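PDB 5VJ4: uncharacterized protein from Borrelia turicatae, which is of unknown function but is a putative surface lipoprotein, differentially regulated through the tick-mammal transmission cycle of this relapsing fever spirochete, and may bind lipid. Local coordinates for residues Asp134-Arg139 against Asp199-Ser204; Asp283-Val288 against Glu321-Ile326. One frame throughout, in Å; residues are numbered along the deposited sequence.

Contact 1 (Asp134-Arg139 against Asp199-Ser204). With SO4 (sulfate ion), chain F.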
loop_
_atom_site.group_PDB
_atom_site.type_symbol
_atom_site.label_atom_id
_atom_site.label_comp_id
_atom_site.label_asym_id
_atom_site.label_seq_id
_atom_site.Cartn_x
_atom_site.Cartn_y
_atom_site.Cartn_z
ATOM N N ASP A 134 -19.504 -13.528 18.273
ATOM C CA ASP A 134 -18.824 -14.391 19.218
ATOM C C ASP A 134 -17.481 -13.761 19.640
ATOM O O ASP A 134 -17.158 -13.667 20.850
ATOM C CB ASP A 134 -18.661 -15.811 18.647
ATOM N N VAL A 135 -16.736 -13.273 18.652
ATOM C CA VAL A 135 -15.401 -12.709 18.904
ATOM C C VAL A 135 -15.452 -11.473 19.827
ATOM O O VAL A 135 -14.718 -11.390 20.831
ATOM C CB VAL A 135 -14.680 -12.367 17.590
ATOM C CG1 VAL A 135 -13.341 -11.717 17.877
ATOM C CG2 VAL A 135 -14.486 -13.616 16.745
ATOM N N ILE A 136 -16.333 -10.528 19.503
ATOM C CA ILE A 136 -16.384 -9.304 20.291
ATOM C C ILE A 136 -17.044 -9.528 21.649
ATOM O O ILE A 136 -16.715 -8.855 22.632
ATOM C CB ILE A 136 -16.949 -8.104 19.511
ATOM C CG1 ILE A 136 -18.390 -8.291 19.252
ATOM C CG2 ILE A 136 -16.195 -7.812 18.202
ATOM C CD1 ILE A 136 -19.070 -7.400 20.234
ATOM N N TYR A 137 -17.948 -10.509 21.712
ATOM C CA TYR A 137 -18.503 -10.976 23.000
ATOM C C TYR A 137 -17.383 -11.522 23.885
ATOM O O TYR A 137 -17.251 -11.109 25.049
ATOM C CB TYR A 137 -19.614 -12.037 22.814
ATOM C CG TYR A 137 -20.272 -12.500 24.120
ATOM C CD1 TYR A 137 -21.454 -11.919 24.588
ATOM C CD2 TYR A 137 -19.697 -13.503 24.889
ATOM C CE1 TYR A 137 -22.017 -12.307 25.796
ATOM C CE2 TYR A 137 -20.264 -13.907 26.091
ATOM C CZ TYR A 137 -21.413 -13.304 26.539
ATOM O OH TYR A 137 -21.969 -13.718 27.721
ATOM N N ASP A 138 -16.590 -12.448 23.325
ATOM C CA ASP A 138 -15.482 -13.037 24.072
ATOM C C ASP A 138 -14.571 -11.970 24.637
ATOM O O ASP A 138 -14.174 -12.067 25.800
ATOM C CB ASP A 138 -14.686 -14.027 23.215
ATOM C CG ASP A 138 -15.472 -15.292 22.892
ATOM O OD1 ASP A 138 -16.034 -15.894 23.827
ATOM O OD2 ASP A 138 -15.517 -15.694 21.706
ATOM N N ARG A 139 -14.276 -10.939 23.834
ATOM C CA ARG A 139 -13.375 -9.891 24.279
ATOM C C ARG A 139 -14.029 -9.082 25.366
ATOM O O ARG A 139 -13.479 -8.996 26.471
ATOM C CB ARG A 139 -12.916 -8.995 23.132
ATOM C CG ARG A 139 -11.737 -8.099 23.473
ATOM C CD ARG A 139 -10.404 -8.856 23.455
ATOM N NE ARG A 139 -9.265 -7.925 23.438
ATOM C CZ ARG A 139 -8.703 -7.320 24.501
ATOM N NH1 ARG A 139 -9.143 -7.510 25.732
ATOM N NH2 ARG A 139 -7.676 -6.510 24.334
ATOM N N ASP A 199 -7.414 -5.211 15.679
ATOM C CA ASP A 199 -6.241 -5.495 16.505
ATOM C C ASP A 199 -6.656 -5.620 17.951
ATOM O O ASP A 199 -6.109 -6.454 18.693
ATOM C CB ASP A 199 -5.137 -4.450 16.345
ATOM C CG ASP A 199 -4.436 -4.515 14.989
ATOM O OD1 ASP A 199 -4.390 -5.591 14.351
ATOM O OD2 ASP A 199 -3.913 -3.466 14.558
ATOM N N PHE A 200 -7.663 -4.826 18.326
ATOM C CA PHE A 200 -8.138 -4.802 19.702
ATOM C C PHE A 200 -8.893 -6.083 20.091
ATOM O O PHE A 200 -8.574 -6.700 21.112
ATOM C CB PHE A 200 -8.979 -3.559 19.983
ATOM C CG PHE A 200 -9.779 -3.672 21.232
ATOM C CD1 PHE A 200 -9.139 -3.745 22.467
ATOM C CD2 PHE A 200 -11.171 -3.766 21.174
ATOM C CE1 PHE A 200 -9.873 -3.902 23.616
ATOM C CE2 PHE A 200 -11.913 -3.905 22.327
ATOM C CZ PHE A 200 -11.267 -3.980 23.545
ATOM N N PHE A 201 -9.873 -6.474 19.277
ATOM C CA PHE A 201 -10.668 -7.671 19.566
ATOM C C PHE A 201 -9.863 -8.947 19.595
ATOM O O PHE A 201 -10.030 -9.757 20.509
ATOM C CB PHE A 201 -11.886 -7.762 18.664
ATOM C CG PHE A 201 -12.902 -6.727 18.995
ATOM C CD1 PHE A 201 -13.483 -6.702 20.268
ATOM C CD2 PHE A 201 -13.216 -5.728 18.094
ATOM C CE1 PHE A 201 -14.395 -5.713 20.609
ATOM C CE2 PHE A 201 -14.135 -4.744 18.429
ATOM C CZ PHE A 201 -14.728 -4.739 19.688
ATOM N N HIS A 202 -8.944 -9.089 18.641
ATOM C CA HIS A 202 -8.030 -10.218 18.651
ATOM C C HIS A 202 -6.840 -10.102 19.599
ATOM O O HIS A 202 -5.945 -10.956 19.560
ATOM C CB HIS A 202 -7.586 -10.577 17.245
ATOM C CG HIS A 202 -8.668 -11.188 16.429
ATOM N ND1 HIS A 202 -9.187 -10.572 15.312
ATOM C CD2 HIS A 202 -9.352 -12.348 16.575
ATOM C CE1 HIS A 202 -10.130 -11.338 14.788
ATOM N NE2 HIS A 202 -10.261 -12.413 15.541
ATOM N N GLY A 203 -6.810 -9.067 20.439
ATOM C CA GLY A 203 -5.831 -9.021 21.535
ATOM C C GLY A 203 -4.461 -8.448 21.248
ATOM O O GLY A 203 -3.643 -8.391 22.171
ATOM N N SER A 204 -4.200 -7.995 20.011
ATOM C CA SER A 204 -2.883 -7.388 19.678
ATOM C C SER A 204 -2.682 -6.014 20.350
ATOM O O SER A 204 -1.561 -5.624 20.637
ATOM C CB SER A 204 -2.675 -7.240 18.182
ATOM O OG SER A 204 -3.284 -8.275 17.464
HETATM S S SO4 F . -6.275 -4.393 28.446
HETATM O O1 SO4 F . -5.293 -4.935 29.407
HETATM O O2 SO4 F . -5.826 -3.062 27.975
HETATM O O3 SO4 F . -7.591 -4.126 29.071
HETATM O O4 SO4 F . -6.348 -5.415 27.366
#
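Arg139 reaches from helix 133-141 across the C-terminal end of helix 176-201 and donates through NE to the backbone carbonyl of Phe200, with 2.7 Å between NE and O and an N-H...O angle of 154°. The bond lies in the carbonyl plane and close to the guanidinium plane, and NH2 of Arg139 adds a weak second one to the same Phe200 O at 3.4 Å. That oxygen is gripped from its own chain as well, since Gly203 N donates to it at 3.0 Å. Together with a weak bond from Ser204 N to Asp199 O, this makes a Schellman motif, in which Gly203 turns with positive phi just after His202 ends the helix. NH2 of Arg139 also points to a sulfate, probably from the crystallisation liquor, in a weak bond to its O4 at 3.5 Å; Ile205 O accepts from the same nitrogen. A bend at chi2 (78°) brings the guanidinium into place, where CE1 of Phe200 lies over one of its faces, 3.5 Å from NH2, with the two planes 37° apart. Farther back, CB of Arg139 meets the edge of the Phe201 ring at CD1. The face of that ring receives CG2 of Ile136 in a CH-pi contact, the methyl 3.4 Å from the centroid and almost exactly on the ring normal. Phe200 CD2 sits over the opposite face, so the Phe201 ring is clamped between an aliphatic branch and an aromatic one. At the margin, Val135 CG1 approaches His202 NE2 at 3.9 Å. Helix 118-128 extends this apolar layer through Ile124 against Ile136 and Ile127 against Phe201, while helix 105-114 adds Leu107 beside Ile136 and Phe210 of helix 207-214 packs on Phe200.

Contact 2 (Asp283-Val288 against Glu321-Ile326)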
loop_
_atom_site.group_PDB
_atom_site.type_symbol
_atom_site.label_atom_id
_atom_site.label_comp_id
_atom_site.label_asym_id
_atom_site.label_seq_id
_atom_site.Cartn_x
_atom_site.Cartn_y
_atom_site.Cartn_z
ATOM N N ASP A 283 -0.060 6.842 12.613
ATOM C CA ASP A 283 -0.572 6.200 13.818
ATOM C C ASP A 283 0.517 5.280 14.379
ATOM O O ASP A 283 0.856 5.365 15.572
ATOM C CB ASP A 283 -1.841 5.377 13.537
ATOM C CG ASP A 283 -2.990 6.194 12.932
ATOM O OD1 ASP A 283 -3.057 7.449 13.126
ATOM O OD2 ASP A 283 -3.847 5.537 12.271
ATOM N N ILE A 284 1.101 4.436 13.522
ATOM C CA ILE A 284 2.061 3.473 14.023
ATOM C C ILE A 284 3.223 4.199 14.684
ATOM O O ILE A 284 3.593 3.871 15.800
ATOM C CB ILE A 284 2.556 2.571 12.907
ATOM C CG1 ILE A 284 1.484 1.539 12.570
ATOM C CG2 ILE A 284 3.861 1.909 13.310
ATOM C CD1 ILE A 284 1.428 1.126 11.104
ATOM N N TYR A 285 3.761 5.203 13.989
ATOM C CA TYR A 285 4.880 5.961 14.483
ATOM C C TYR A 285 4.568 6.548 15.854
ATOM O O TYR A 285 5.404 6.538 16.752
ATOM C CB TYR A 285 5.220 7.093 13.529
ATOM C CG TYR A 285 6.297 8.001 14.072
ATOM C CD1 TYR A 285 7.635 7.610 14.051
ATOM C CD2 TYR A 285 5.971 9.230 14.644
ATOM C CE1 TYR A 285 8.626 8.422 14.568
ATOM C CE2 TYR A 285 6.939 10.042 15.181
ATOM C CZ TYR A 285 8.264 9.634 15.130
ATOM O OH TYR A 285 9.234 10.452 15.632
ATOM N N ARG A 286 3.367 7.073 16.000
ATOM C CA ARG A 286 2.978 7.708 17.239
ATOM C C ARG A 286 2.962 6.744 18.397
ATOM O O ARG A 286 3.329 7.125 19.504
ATOM C CB ARG A 286 1.611 8.338 17.123
ATOM C CG ARG A 286 1.580 9.549 16.253
ATOM C CD ARG A 286 0.190 10.110 16.260
ATOM N NE ARG A 286 0.134 11.304 15.452
ATOM C CZ ARG A 286 -0.944 11.745 14.817
ATOM N NH1 ARG A 286 -2.085 11.062 14.845
ATOM N NH2 ARG A 286 -0.859 12.857 14.097
ATOM N N GLY A 287 2.528 5.513 18.134
ATOM C CA GLY A 287 2.518 4.467 19.142
ATOM C C GLY A 287 3.926 4.189 19.626
ATOM O O GLY A 287 4.178 4.105 20.831
ATOM N N VAL A 288 4.855 4.081 18.686
ATOM C CA VAL A 288 6.226 3.781 19.051
ATOM C C VAL A 288 6.817 4.929 19.843
ATOM O O VAL A 288 7.498 4.717 20.832
ATOM C CB VAL A 288 7.095 3.537 17.836
ATOM C CG1 VAL A 288 8.487 3.167 18.306
ATOM C CG2 VAL A 288 6.487 2.439 16.976
ATOM N N GLU A 321 17.579 1.317 15.936
ATOM C CA GLU A 321 17.045 0.314 14.994
ATOM C C GLU A 321 15.784 0.803 14.293
ATOM O O GLU A 321 15.640 0.620 13.089
ATOM C CB GLU A 321 16.750 -1.019 15.689
ATOM C CG GLU A 321 17.925 -1.749 16.317
ATOM C CD GLU A 321 17.506 -3.008 17.069
ATOM O OE1 GLU A 321 16.393 -3.533 16.824
ATOM O OE2 GLU A 321 18.301 -3.493 17.901
ATOM N N TYR A 322 14.885 1.446 15.039
ATOM C CA TYR A 322 13.630 1.926 14.451
ATOM C C TYR A 322 13.874 3.047 13.440
ATOM O O TYR A 322 13.531 2.899 12.272
ATOM C CB TYR A 322 12.603 2.343 15.531
ATOM C CG TYR A 322 11.251 2.688 14.976
ATOM C CD1 TYR A 322 10.609 1.826 14.057
ATOM C CD2 TYR A 322 10.605 3.873 15.340
ATOM C CE1 TYR A 322 9.369 2.158 13.497
ATOM C CE2 TYR A 322 9.353 4.209 14.783
ATOM C CZ TYR A 322 8.749 3.347 13.858
ATOM O OH TYR A 322 7.525 3.640 13.308
ATOM N N TYR A 323 14.481 4.149 13.893
ATOM C CA TYR A 323 14.858 5.262 13.017
ATOM C C TYR A 323 15.583 4.788 11.746
ATOM O O TYR A 323 15.291 5.243 10.639
ATOM C CB TYR A 323 15.703 6.257 13.776
ATOM C CG TYR A 323 14.935 7.225 14.670
ATOM C CD1 TYR A 323 13.630 6.955 15.127
ATOM C CD2 TYR A 323 15.549 8.410 15.089
ATOM C CE1 TYR A 323 12.964 7.863 15.957
ATOM C CE2 TYR A 323 14.895 9.324 15.903
ATOM C CZ TYR A 323 13.618 9.054 16.345
ATOM O OH TYR A 323 13.019 9.994 17.159
ATOM N N SER A 324 16.457 3.811 11.902
ATOM C CA SER A 324 17.100 3.182 10.754
ATOM C C SER A 324 16.100 2.500 9.819
ATOM O O SER A 324 16.216 2.631 8.600
ATOM C CB SER A 324 18.200 2.210 11.205
ATOM O OG SER A 324 18.456 1.229 10.219
ATOM N N ASN A 325 15.126 1.778 10.379
ATOM C CA ASN A 325 14.081 1.148 9.560
ATOM C C ASN A 325 13.360 2.212 8.734
ATOM O O ASN A 325 13.052 1.968 7.567
ATOM C CB ASN A 325 13.072 0.372 10.421
ATOM C CG ASN A 325 13.529 -1.039 10.779
ATOM O OD1 ASN A 325 14.704 -1.327 10.835
ATOM N ND2 ASN A 325 12.580 -1.915 11.044
ATOM N N ILE A 326 13.122 3.390 9.326
ATOM C CA ILE A 326 12.376 4.446 8.644
ATOM C C ILE A 326 13.171 4.936 7.427
ATOM O O ILE A 326 12.695 4.857 6.288
ATOM C CB ILE A 326 12.001 5.608 9.581
ATOM C CG1 ILE A 326 11.225 5.111 10.796
ATOM C CG2 ILE A 326 11.153 6.632 8.849
ATOM C CD1 ILE A 326 10.910 6.206 11.809
#
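The interface begins at Ile284, whose CG2 branch, anti to the backbone N, comes within 4.1 Å of the Tyr322 hydroxyl, the two side chains crossing at about a right angle. Tyr285 follows with CG anti to its backbone N (chi1 174°), which carries the ring along the flank of the helix until it reaches Tyr322. Its CD1 meets the edge of the Tyr322 ring at CE2, 3.9 Å away, and touches Ile326 CD1 at 4.2 Å, while the Tyr322 hydroxyl oxygen rests 3.7 Å from Tyr285 CA, close against the backbone. The phenol oxygens of Tyr285 and Tyr323 stand 4.1 Å apart without bonding; Tyr285 OH is instead hydrogen-bonded to Glu251 OE1 on helix 243-256. Behind these contacts lies an antiparallel helical hairpin, in which helix 263-301 and helix 308-334 succeed each other across a short connection. Their segments here run at 164° with axes 12.6 Å apart, a separation bridged by side chains, Tyr322 reaching farthest, its hydroxyl coming right up to the opposite backbone. Tyr322 holds CG likewise anti to its backbone N, its ring backed on one face, toward the rim, by CD1 of Ile326 one turn later. The hydroxyl of Tyr322, although it lies among apolar groups of 283-288, is hydrogen-bonded to Thr343 OG1. One turn beyond Ile284, Val288 meets Tyr322 tip to tip: CG1, anti to the backbone N, is 3.7 Å from Tyr322 CD2, and CG2 lies 4.0 Å from CZ. Phe352 of helix 345-365 packs against Val288 as well.

In the fold
Both segments of contact 1 precede both of contact 2 in the sequence, and the contacts share no helix: 134-139 and 199-204 belong to helices 133-141 and 176-201, whereas 283-288 and 321-326 belong to helices 263-301 and 308-334. Their centres are about 25 Å apart and their nearest atoms about 8 Å, without touching. Helix 207-214 lies between them in sequence and touches a segment of each, Phe210 packing on Phe200 and Arg209 being hydrogen-bonded to the backbone oxygen of Asp283, at the start of 283-288. In this all-helical chain, contact 1 joins a short helix to the C-terminal end of a longer one in a partly buried region, and contact 2 packs a buried hairpin.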